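Local coordinates for protein leucine aminopeptidase 2 (Saccharomyces cerevisiae, PDB 2XQ0) that removes N-terminal residues from peptides as a zinc aminopeptidase, preferring di- and tripeptides, and also shows low epoxide hydrolase activity toward leukotriene A4 in vitro, at residues V163-S173 / N192-P203; S20-F28 / S64-S72. All coordinates share one frame; numbering follows the deposited sequence.

Contact 1 of 2, residues V163-S173 / N192-P203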
loop_
_atom_site.group_PDB
_atom_site.type_symbol
_atom_site.label_atom_id
_atom_site.label_comp_id
_atom_site.label_asym_id
_atom_site.label_seq_id
_atom_site.Cartn_x
_atom_site.Cartn_y
_atom_site.Cartn_z
ATOM N N VAL A 163 2.049 19.249 2.359
ATOM C CA VAL A 163 2.441 19.810 3.652
ATOM C C VAL A 163 3.155 18.769 4.499
ATOM O O VAL A 163 2.589 17.719 4.767
ATOM C CB VAL A 163 1.214 20.360 4.406
ATOM C CG1 VAL A 163 1.586 20.828 5.820
ATOM C CG2 VAL A 163 0.595 21.506 3.609
ATOM N N LYS A 164 4.399 19.049 4.900
ATOM C CA LYS A 164 5.154 18.134 5.750
ATOM C C LYS A 164 5.668 18.895 6.962
ATOM O O LYS A 164 6.066 20.054 6.855
ATOM C CB LYS A 164 6.328 17.519 4.976
ATOM C CG LYS A 164 5.924 16.994 3.603
ATOM C CD LYS A 164 6.670 15.718 3.249
ATOM C CE LYS A 164 8.023 16.021 2.649
ATOM N NZ LYS A 164 8.668 14.785 2.123
ATOM N N SER A 165 5.654 18.231 8.108
ATOM C CA SER A 165 5.903 18.864 9.397
ATOM C C SER A 165 6.554 17.858 10.320
ATOM O O SER A 165 6.229 16.682 10.257
ATOM C CB SER A 165 4.560 19.265 10.010
ATOM O OG SER A 165 4.710 19.724 11.330
ATOM N N THR A 166 7.471 18.313 11.174
ATOM C CA THR A 166 7.900 17.498 12.290
ATOM C C THR A 166 6.717 17.290 13.244
ATOM O O THR A 166 5.783 18.114 13.284
ATOM C CB THR A 166 9.074 18.163 13.026
ATOM O OG1 THR A 166 8.695 19.488 13.424
ATOM C CG2 THR A 166 10.281 18.263 12.095
ATOM N N PHE A 167 6.750 16.193 14.000
ATOM C CA PHE A 167 5.721 15.896 14.997
ATOM C C PHE A 167 6.308 15.562 16.362
ATOM O O PHE A 167 7.376 14.970 16.471
ATOM C CB PHE A 167 4.867 14.691 14.589
ATOM C CG PHE A 167 3.843 14.984 13.550
ATOM C CD1 PHE A 167 4.204 15.091 12.218
ATOM C CD2 PHE A 167 2.502 15.093 13.890
ATOM C CE1 PHE A 167 3.256 15.343 11.257
ATOM C CE2 PHE A 167 1.536 15.357 12.922
ATOM C CZ PHE A 167 1.913 15.482 11.607
ATOM N N THR A 168 5.585 15.938 17.404
ATOM C CA THR A 168 5.737 15.300 18.706
ATOM C C THR A 168 4.366 14.732 19.034
ATOM O O THR A 168 3.359 15.226 18.528
ATOM C CB THR A 168 6.149 16.304 19.795
ATOM O OG1 THR A 168 5.423 17.520 19.613
ATOM C CG2 THR A 168 7.641 16.606 19.714
ATOM N N ALA A 169 4.310 13.720 19.891
ATOM C CA ALA A 169 3.026 13.123 20.226
ATOM C C ALA A 169 3.031 12.517 21.614
ATOM O O ALA A 169 3.945 11.773 21.968
ATOM C CB ALA A 169 2.646 12.062 19.193
ATOM N N SER A 170 2.007 12.828 22.400
ATOM C CA SER A 170 1.794 12.108 23.645
ATOM C C SER A 170 0.479 11.393 23.521
ATOM O O SER A 170 -0.530 11.999 23.153
ATOM C CB SER A 170 1.750 13.052 24.838
ATOM O OG SER A 170 2.927 13.826 24.882
ATOM N N ILE A 171 0.488 10.100 23.818
ATOM C CA ILE A 171 -0.710 9.302 23.649
ATOM C C ILE A 171 -0.982 8.527 24.925
ATOM O O ILE A 171 -0.185 7.703 25.348
ATOM C CB ILE A 171 -0.601 8.353 22.461
ATOM C CG1 ILE A 171 -0.219 9.149 21.206
ATOM C CG2 ILE A 171 -1.917 7.627 22.250
ATOM C CD1 ILE A 171 0.068 8.311 20.004
ATOM N N GLU A 172 -2.110 8.819 25.548
ATOM C CA GLU A 172 -2.487 8.112 26.767
ATOM C C GLU A 172 -3.366 6.927 26.378
ATOM O O GLU A 172 -4.285 7.079 25.583
ATOM C CB GLU A 172 -3.245 9.067 27.682
ATOM C CG GLU A 172 -3.605 8.467 29.026
ATOM C CD GLU A 172 -4.343 9.451 29.905
ATOM O OE1 GLU A 172 -4.958 10.393 29.353
ATOM O OE2 GLU A 172 -4.312 9.277 31.143
ATOM N N SER A 173 -3.067 5.754 26.920
ATOM C CA SER A 173 -3.848 4.547 26.645
ATOM C C SER A 173 -3.683 3.555 27.787
ATOM O O SER A 173 -2.625 3.504 28.410
ATOM C CB SER A 173 -3.376 3.892 25.341
ATOM O OG SER A 173 -4.169 2.754 25.019
ATOM N N ASN A 192 1.322 4.854 31.329
ATOM C CA ASN A 192 0.202 4.820 30.398
ATOM C C ASN A 192 0.215 6.007 29.437
ATOM O O ASN A 192 -0.750 6.233 28.717
ATOM C CB ASN A 192 -1.129 4.735 31.144
ATOM C CG ASN A 192 -1.310 3.407 31.851
ATOM O OD1 ASN A 192 -0.610 2.435 31.561
ATOM N ND2 ASN A 192 -2.247 3.361 32.793
ATOM N N ILE A 193 1.316 6.756 29.434
ATOM C CA ILE A 193 1.484 7.890 28.531
ATOM C C ILE A 193 2.711 7.682 27.659
ATOM O O ILE A 193 3.841 7.690 28.140
ATOM C CB ILE A 193 1.609 9.219 29.290
ATOM C CG1 ILE A 193 0.271 9.587 29.925
ATOM C CG2 ILE A 193 2.046 10.327 28.354
ATOM C CD1 ILE A 193 0.273 10.919 30.616
ATOM N N TYR A 194 2.471 7.483 26.369
ATOM C CA TYR A 194 3.528 7.168 25.426
ATOM C C TYR A 194 3.898 8.417 24.627
ATOM O O TYR A 194 3.053 8.986 23.932
ATOM C CB TYR A 194 3.062 6.039 24.500
ATOM C CG TYR A 194 2.672 4.803 25.278
ATOM C CD1 TYR A 194 3.548 3.728 25.399
ATOM C CD2 TYR A 194 1.438 4.727 25.930
ATOM C CE1 TYR A 194 3.209 2.615 26.117
ATOM C CE2 TYR A 194 1.088 3.609 26.651
ATOM C CZ TYR A 194 1.980 2.560 26.745
ATOM O OH TYR A 194 1.639 1.446 27.475
ATOM N N ARG A 195 5.160 8.840 24.733
ATOM C CA ARG A 195 5.631 10.029 24.017
ATOM C C ARG A 195 6.549 9.644 22.866
ATOM O O ARG A 195 7.326 8.682 22.978
ATOM C CB ARG A 195 6.348 10.985 24.966
ATOM C CG ARG A 195 5.493 11.446 26.134
ATOM C CD ARG A 195 6.268 12.421 26.996
ATOM N NE ARG A 195 5.488 12.891 28.136
ATOM C CZ ARG A 195 4.622 13.900 28.084
ATOM N NH1 ARG A 195 4.417 14.544 26.943
ATOM N NH2 ARG A 195 3.961 14.264 29.172
ATOM N N PHE A 196 6.452 10.384 21.758
ATOM C CA PHE A 196 7.213 10.064 20.544
ATOM C C PHE A 196 7.676 11.348 19.901
ATOM O O PHE A 196 7.113 12.412 20.143
ATOM C CB PHE A 196 6.342 9.339 19.506
ATOM C CG PHE A 196 5.710 8.085 20.005
ATOM C CD1 PHE A 196 6.345 6.859 19.847
ATOM C CD2 PHE A 196 4.472 8.118 20.624
ATOM C CE1 PHE A 196 5.767 5.700 20.300
ATOM C CE2 PHE A 196 3.884 6.954 21.091
ATOM C CZ PHE A 196 4.531 5.741 20.920
ATOM N N GLU A 197 8.660 11.235 19.029
ATOM C CA GLU A 197 9.125 12.377 18.259
ATOM C C GLU A 197 9.376 11.924 16.823
ATOM O O GLU A 197 9.976 10.864 16.608
ATOM C CB GLU A 197 10.429 12.867 18.873
ATOM C CG GLU A 197 10.806 14.264 18.500
ATOM C CD GLU A 197 11.962 14.768 19.336
ATOM O OE1 GLU A 197 12.813 13.932 19.731
ATOM O OE2 GLU A 197 12.006 15.994 19.597
ATOM N N GLN A 198 8.914 12.702 15.843
ATOM C CA GLN A 198 9.255 12.438 14.445
ATOM C C GLN A 198 10.035 13.651 13.989
ATOM O O GLN A 198 9.452 14.699 13.738
ATOM C CB GLN A 198 8.010 12.241 13.568
ATOM C CG GLN A 198 8.350 11.964 12.086
ATOM C CD GLN A 198 9.444 10.906 11.948
ATOM O OE1 GLN A 198 10.618 11.233 11.763
ATOM N NE2 GLN A 198 9.066 9.633 12.071
ATOM N N LYS A 199 11.360 13.539 13.950
ATOM C CA LYS A 199 12.197 14.711 13.688
ATOM C C LYS A 199 12.411 14.995 12.193
ATOM O O LYS A 199 12.915 16.057 11.833
ATOM C CB LYS A 199 13.531 14.625 14.445
ATOM C CG LYS A 199 13.364 14.500 15.953
ATOM C CD LYS A 199 14.560 15.051 16.736
ATOM C CE LYS A 199 15.674 14.032 16.874
ATOM N NZ LYS A 199 16.675 14.447 17.907
ATOM N N VAL A 200 12.021 14.057 11.329
ATOM C CA VAL A 200 12.023 14.288 9.883
ATOM C C VAL A 200 10.625 14.750 9.491
ATOM O O VAL A 200 9.659 14.117 9.896
ATOM C CB VAL A 200 12.319 12.968 9.111
ATOM C CG1 VAL A 200 12.216 13.191 7.603
ATOM C CG2 VAL A 200 13.661 12.398 9.506
ATOM N N PRO A 201 10.497 15.873 8.739
ATOM C CA PRO A 201 9.140 16.358 8.445
ATOM C C PRO A 201 8.347 15.338 7.631
ATOM O O PRO A 201 8.904 14.734 6.711
ATOM C CB PRO A 201 9.372 17.628 7.606
ATOM C CG PRO A 201 10.781 18.020 7.839
ATOM C CD PRO A 201 11.543 16.786 8.242
ATOM N N ILE A 202 7.074 15.142 7.970
ATOM C CA ILE A 202 6.231 14.181 7.250
ATOM C C ILE A 202 4.834 14.742 6.920
ATOM O O ILE A 202 4.359 15.654 7.599
ATOM C CB ILE A 202 6.119 12.825 8.009
ATOM C CG1 ILE A 202 5.531 12.987 9.433
ATOM C CG2 ILE A 202 7.492 12.116 8.068
ATOM C CD1 ILE A 202 5.000 11.659 10.029
ATOM N N PRO A 203 4.200 14.234 5.843
ATOM C CA PRO A 203 2.797 14.556 5.534
ATOM C C PRO A 203 1.859 13.849 6.530
ATOM O O PRO A 203 2.224 12.817 7.106
ATOM C CB PRO A 203 2.609 13.988 4.120
ATOM C CG PRO A 203 3.596 12.887 4.016
ATOM C CD PRO A 203 4.778 13.284 4.872
HETATM O O HOH W 1 10.243 13.947 4.492
#
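Lys164 runs alongside Pro203, both side chains pointing the same way. Its CB lies against the carbonyl group of Ile202, 3.7 Å from Ile202 C; CG comes up to Pro203 N, and CD presses on the proline ring, a tight 3.5 Å from Pro203 CD. Bends at chi2 (-143°) and chi3 (-84°) then swing NZ round to a water at 3.0 Å that also reaches Pro201 O. Four oxygens surround NZ, the water, Thr313 OG1, Leu311 O and Lys424 O, which its three protons must share. With an alanine here these oxygens would probably lose their ammonium donor, and the Pro203 ring the chain beside it. Further along, the Phe167 ring meets Ile202 at about a right angle, CD1 lying 3.7 Å from Ile202 CG1, and at the far end Ile171 CD1 approaches Phe196 CE2. Between these side chains the backbones pair: Gln198 N to Phe167 O is 2.8 Å and nearly straight, and Tyr194 N reaches Ile171 O at 178°. Strands 165-172 and 193-199 are antiparallel neighbours in the large mixed sheet of the M1 N-terminal domain; after a corner at Val200, strand 201-202 resumes the pairing at Ser165, with a two-residue beta bulge between.

Contact 2 of 2, residues S20-F28 / S64-S72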
loop_
_atom_site.group_PDB
_atom_site.type_symbol
_atom_site.label_atom_id
_atom_site.label_comp_id
_atom_site.label_asym_id
_atom_site.label_seq_id
_atom_site.Cartn_x
_atom_site.Cartn_y
_atom_site.Cartn_z
ATOM N N SER A 20 -7.479 17.990 -3.703
ATOM C CA SER A 20 -8.164 17.089 -2.770
ATOM C C SER A 20 -8.198 17.624 -1.345
ATOM O O SER A 20 -8.660 16.925 -0.445
ATOM C CB SER A 20 -7.492 15.708 -2.747
ATOM O OG SER A 20 -7.592 15.074 -4.011
ATOM N N THR A 21 -7.692 18.837 -1.123
ATOM C CA THR A 21 -7.771 19.439 0.219
ATOM C C THR A 21 -8.679 20.664 0.201
ATOM O O THR A 21 -8.752 21.388 -0.791
ATOM C CB THR A 21 -6.392 19.831 0.783
ATOM O OG1 THR A 21 -6.546 20.420 2.077
ATOM C CG2 THR A 21 -5.709 20.830 -0.104
ATOM N N LEU A 22 -9.371 20.891 1.310
ATOM C CA LEU A 22 -10.206 22.076 1.467
ATOM C C LEU A 22 -9.430 23.144 2.238
ATOM O O LEU A 22 -9.944 24.228 2.513
ATOM C CB LEU A 22 -11.486 21.713 2.221
ATOM C CG LEU A 22 -12.368 20.676 1.528
ATOM C CD1 LEU A 22 -13.612 20.364 2.354
ATOM C CD2 LEU A 22 -12.751 21.161 0.141
ATOM N N SER A 23 -8.196 22.821 2.606
ATOM C CA SER A 23 -7.393 23.711 3.442
ATOM C C SER A 23 -6.754 24.821 2.606
ATOM O O SER A 23 -6.658 24.708 1.385
ATOM C CB SER A 23 -6.312 22.931 4.187
ATOM O OG SER A 23 -5.258 22.574 3.313
ATOM N N ASN A 24 -6.331 25.907 3.247
ATOM C CA ASN A 24 -5.619 26.928 2.479
ATOM C C ASN A 24 -4.134 26.853 2.772
ATOM O O ASN A 24 -3.515 27.791 3.276
ATOM C CB ASN A 24 -6.207 28.338 2.648
ATOM C CG ASN A 24 -6.311 28.794 4.102
ATOM O OD1 ASN A 24 -6.051 28.047 5.048
ATOM N ND2 ASN A 24 -6.719 30.043 4.274
ATOM N N TYR A 25 -3.569 25.707 2.430
ATOM C CA TYR A 25 -2.215 25.379 2.836
ATOM C C TYR A 25 -1.144 26.234 2.168
ATOM O O TYR A 25 -0.059 26.412 2.724
ATOM C CB TYR A 25 -1.932 23.903 2.577
ATOM C CG TYR A 25 -1.835 23.533 1.114
ATOM C CD1 TYR A 25 -0.596 23.430 0.485
ATOM C CD2 TYR A 25 -2.979 23.302 0.354
ATOM C CE1 TYR A 25 -0.497 23.072 -0.856
ATOM C CE2 TYR A 25 -2.890 22.957 -0.987
ATOM C CZ TYR A 25 -1.642 22.825 -1.577
ATOM O OH TYR A 25 -1.550 22.463 -2.897
ATOM N N LYS A 26 -1.419 26.756 0.982
ATOM C CA LYS A 26 -0.426 27.611 0.326
ATOM C C LYS A 26 -0.192 28.901 1.123
ATOM O O LYS A 26 0.761 29.636 0.861
ATOM C CB LYS A 26 -0.864 27.983 -1.094
ATOM C CG LYS A 26 -0.990 26.836 -2.076
ATOM C CD LYS A 26 0.358 26.219 -2.418
ATOM C CE LYS A 26 0.284 25.427 -3.730
ATOM N NZ LYS A 26 1.566 24.716 -4.042
ATOM N N ASP A 27 -1.067 29.187 2.087
ATOM C CA ASP A 27 -1.039 30.472 2.785
ATOM C C ASP A 27 -0.258 30.424 4.088
ATOM O O ASP A 27 -0.091 31.445 4.751
ATOM C CB ASP A 27 -2.459 30.943 3.097
ATOM C CG ASP A 27 -3.235 31.324 1.852
ATOM O OD1 ASP A 27 -2.608 31.511 0.796
ATOM O OD2 ASP A 27 -4.478 31.438 1.932
ATOM N N PHE A 28 0.191 29.236 4.469
ATOM C CA PHE A 28 0.862 29.054 5.745
ATOM C C PHE A 28 2.016 28.081 5.617
ATOM O O PHE A 28 2.032 27.237 4.722
ATOM C CB PHE A 28 -0.111 28.503 6.792
ATOM C CG PHE A 28 -1.325 29.350 6.997
ATOM C CD1 PHE A 28 -1.322 30.371 7.929
ATOM C CD2 PHE A 28 -2.476 29.125 6.255
ATOM C CE1 PHE A 28 -2.442 31.156 8.120
ATOM C CE2 PHE A 28 -3.599 29.914 6.435
ATOM C CZ PHE A 28 -3.586 30.924 7.375
ATOM N N SER A 64 -8.008 37.291 4.058
ATOM C CA SER A 64 -9.337 37.110 4.649
ATOM C C SER A 64 -9.520 37.852 5.983
ATOM O O SER A 64 -10.343 38.764 6.064
ATOM C CB SER A 64 -9.711 35.625 4.769
ATOM O OG SER A 64 -9.839 35.017 3.497
ATOM N N ASP A 65 -8.766 37.485 7.021
ATOM C CA ASP A 65 -7.795 36.395 6.972
ATOM C C ASP A 65 -8.252 35.209 7.818
ATOM O O ASP A 65 -8.524 35.347 9.011
ATOM C CB ASP A 65 -6.417 36.862 7.429
ATOM C CG ASP A 65 -5.304 36.113 6.739
ATOM O OD1 ASP A 65 -4.378 35.636 7.430
ATOM O OD2 ASP A 65 -5.371 35.987 5.498
ATOM N N GLU A 66 -8.337 34.044 7.187
ATOM C CA GLU A 66 -8.853 32.859 7.849
ATOM C C GLU A 66 -7.924 31.672 7.665
ATOM O O GLU A 66 -7.204 31.586 6.669
ATOM C CB GLU A 66 -10.226 32.497 7.289
ATOM C CG GLU A 66 -11.359 33.396 7.738
ATOM C CD GLU A 66 -12.651 33.096 7.002
ATOM O OE1 GLU A 66 -13.725 33.537 7.472
ATOM O OE2 GLU A 66 -12.590 32.414 5.954
ATOM N N LEU A 67 -7.950 30.773 8.642
ATOM C CA LEU A 67 -7.347 29.448 8.526
ATOM C C LEU A 67 -8.451 28.546 8.030
ATOM O O LEU A 67 -9.560 28.610 8.549
ATOM C CB LEU A 67 -6.945 28.922 9.902
ATOM C CG LEU A 67 -5.518 28.909 10.445
ATOM C CD1 LEU A 67 -4.566 28.193 9.495
ATOM C CD2 LEU A 67 -5.047 30.315 10.743
ATOM N N HIS A 68 -8.154 27.704 7.046
ATOM C CA HIS A 68 -9.094 26.698 6.587
ATOM C C HIS A 68 -8.393 25.353 6.762
ATOM O O HIS A 68 -7.331 25.121 6.175
ATOM C CB HIS A 68 -9.405 26.864 5.101
ATOM C CG HIS A 68 -10.182 28.097 4.767
ATOM N ND1 HIS A 68 -10.420 28.491 3.470
ATOM C CD2 HIS A 68 -10.765 29.030 5.558
ATOM C CE1 HIS A 68 -11.126 29.608 3.471
ATOM N NE2 HIS A 68 -11.347 29.955 4.728
ATOM N N LEU A 69 -8.974 24.471 7.565
ATOM C CA LEU A 69 -8.408 23.125 7.732
ATOM C C LEU A 69 -9.391 22.048 7.269
ATOM O O LEU A 69 -10.606 22.288 7.170
ATOM C CB LEU A 69 -7.966 22.870 9.184
ATOM C CG LEU A 69 -6.884 23.735 9.863
ATOM C CD1 LEU A 69 -6.465 23.160 11.212
ATOM C CD2 LEU A 69 -5.665 23.884 9.019
ATOM N N ASP A 70 -8.845 20.866 6.979
ATOM C CA ASP A 70 -9.610 19.705 6.549
ATOM C C ASP A 70 -10.113 19.014 7.806
ATOM O O ASP A 70 -9.384 18.923 8.774
ATOM C CB ASP A 70 -8.672 18.707 5.841
ATOM C CG ASP A 70 -8.277 19.137 4.435
ATOM O OD1 ASP A 70 -9.183 19.278 3.591
ATOM O OD2 ASP A 70 -7.053 19.267 4.157
ATOM N N THR A 71 -11.347 18.529 7.789
ATOM C CA THR A 71 -11.833 17.603 8.806
ATOM C C THR A 71 -12.817 16.704 8.110
ATOM O O THR A 71 -13.339 17.068 7.054
ATOM C CB THR A 71 -12.574 18.296 9.995
ATOM O OG1 THR A 71 -13.890 18.699 9.594
ATOM C CG2 THR A 71 -11.805 19.488 10.507
ATOM N N SER A 72 -13.055 15.533 8.696
ATOM C CA SER A 72 -14.097 14.624 8.244
ATOM C C SER A 72 -14.665 13.859 9.438
ATOM O O SER A 72 -13.969 13.057 10.071
ATOM C CB SER A 72 -13.555 13.630 7.221
ATOM O OG SER A 72 -14.582 12.711 6.891
HETATM O O HOH W 2 -5.633 33.564 4.285
#
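The amide of Asn24 lies over one face of the His68 imidazole, the two planes only 14° apart and ND2 offset toward the rim of the ring. At the edge of that ring Glu66 OE2 accepts from His68 NE2 (3.0 Å), close to the ring plane, which fixes its rotation. The Phe28 ring takes Leu67 CD1 over one face in a CH-pi contact, 3.7 Å from the ring centroid, while Glu66 O lies at its edge.

Asn24 works with both ends of its amide. With CG between the backbone N and the carbonyl carbon (chi1 55°), the side chain turns onto strand 66-69: ND2 donates to Glu66 O at 2.9 Å in its own amide plane, and OD1 accepts from His68 N, which comes in from above the plane of the Asn24 C=O. Asn24 N bonds His68 O in addition.

At the other end Asp70 holds the loop. Leu22 N meets the syn side of Asp70 OD1 at 2.8 Å and 170°. Thr21 OG1 sits 2.4 Å from Asp70 OD2, shorter than a hydrogen bond normally is, so the exact length is doubtful. Thr21 OG1 accepts from Ser23 N, closing an ST turn, and from Ser23 OG. Asp159 N donates to Asp70 OD2, and Arg152 forms a long, weak ion pair with OD1. The backbone N-H groups of Leu22 and Asp159, with the distant Arg152, would be expected to favour the ionised form of this buried carboxylate.

Overall arrangement
Along the chain the two contacts come in series: contact 2 closes at residue 72, well before contact 1 opens at 163. Both belong to the M1 N-terminal domain and reach the same mixed sheet. Strand 66-69 is an outermost strand, whereas strands 165-172 and 193-199 lie toward the other end, across strand 28-40. The centres of the two contacts are about 21 Å apart, but Val163 CG2 packs on Tyr25 CB at 3.6 Å. The loop of contact 2 leads straight into strand 28-40, which runs parallel beside 165-172, joining both. Neither contact forms part of the metal site: the Pro203 side chain of contact 1 is about 13 Å from the zinc ion and about 11 Å from the bound bestatin.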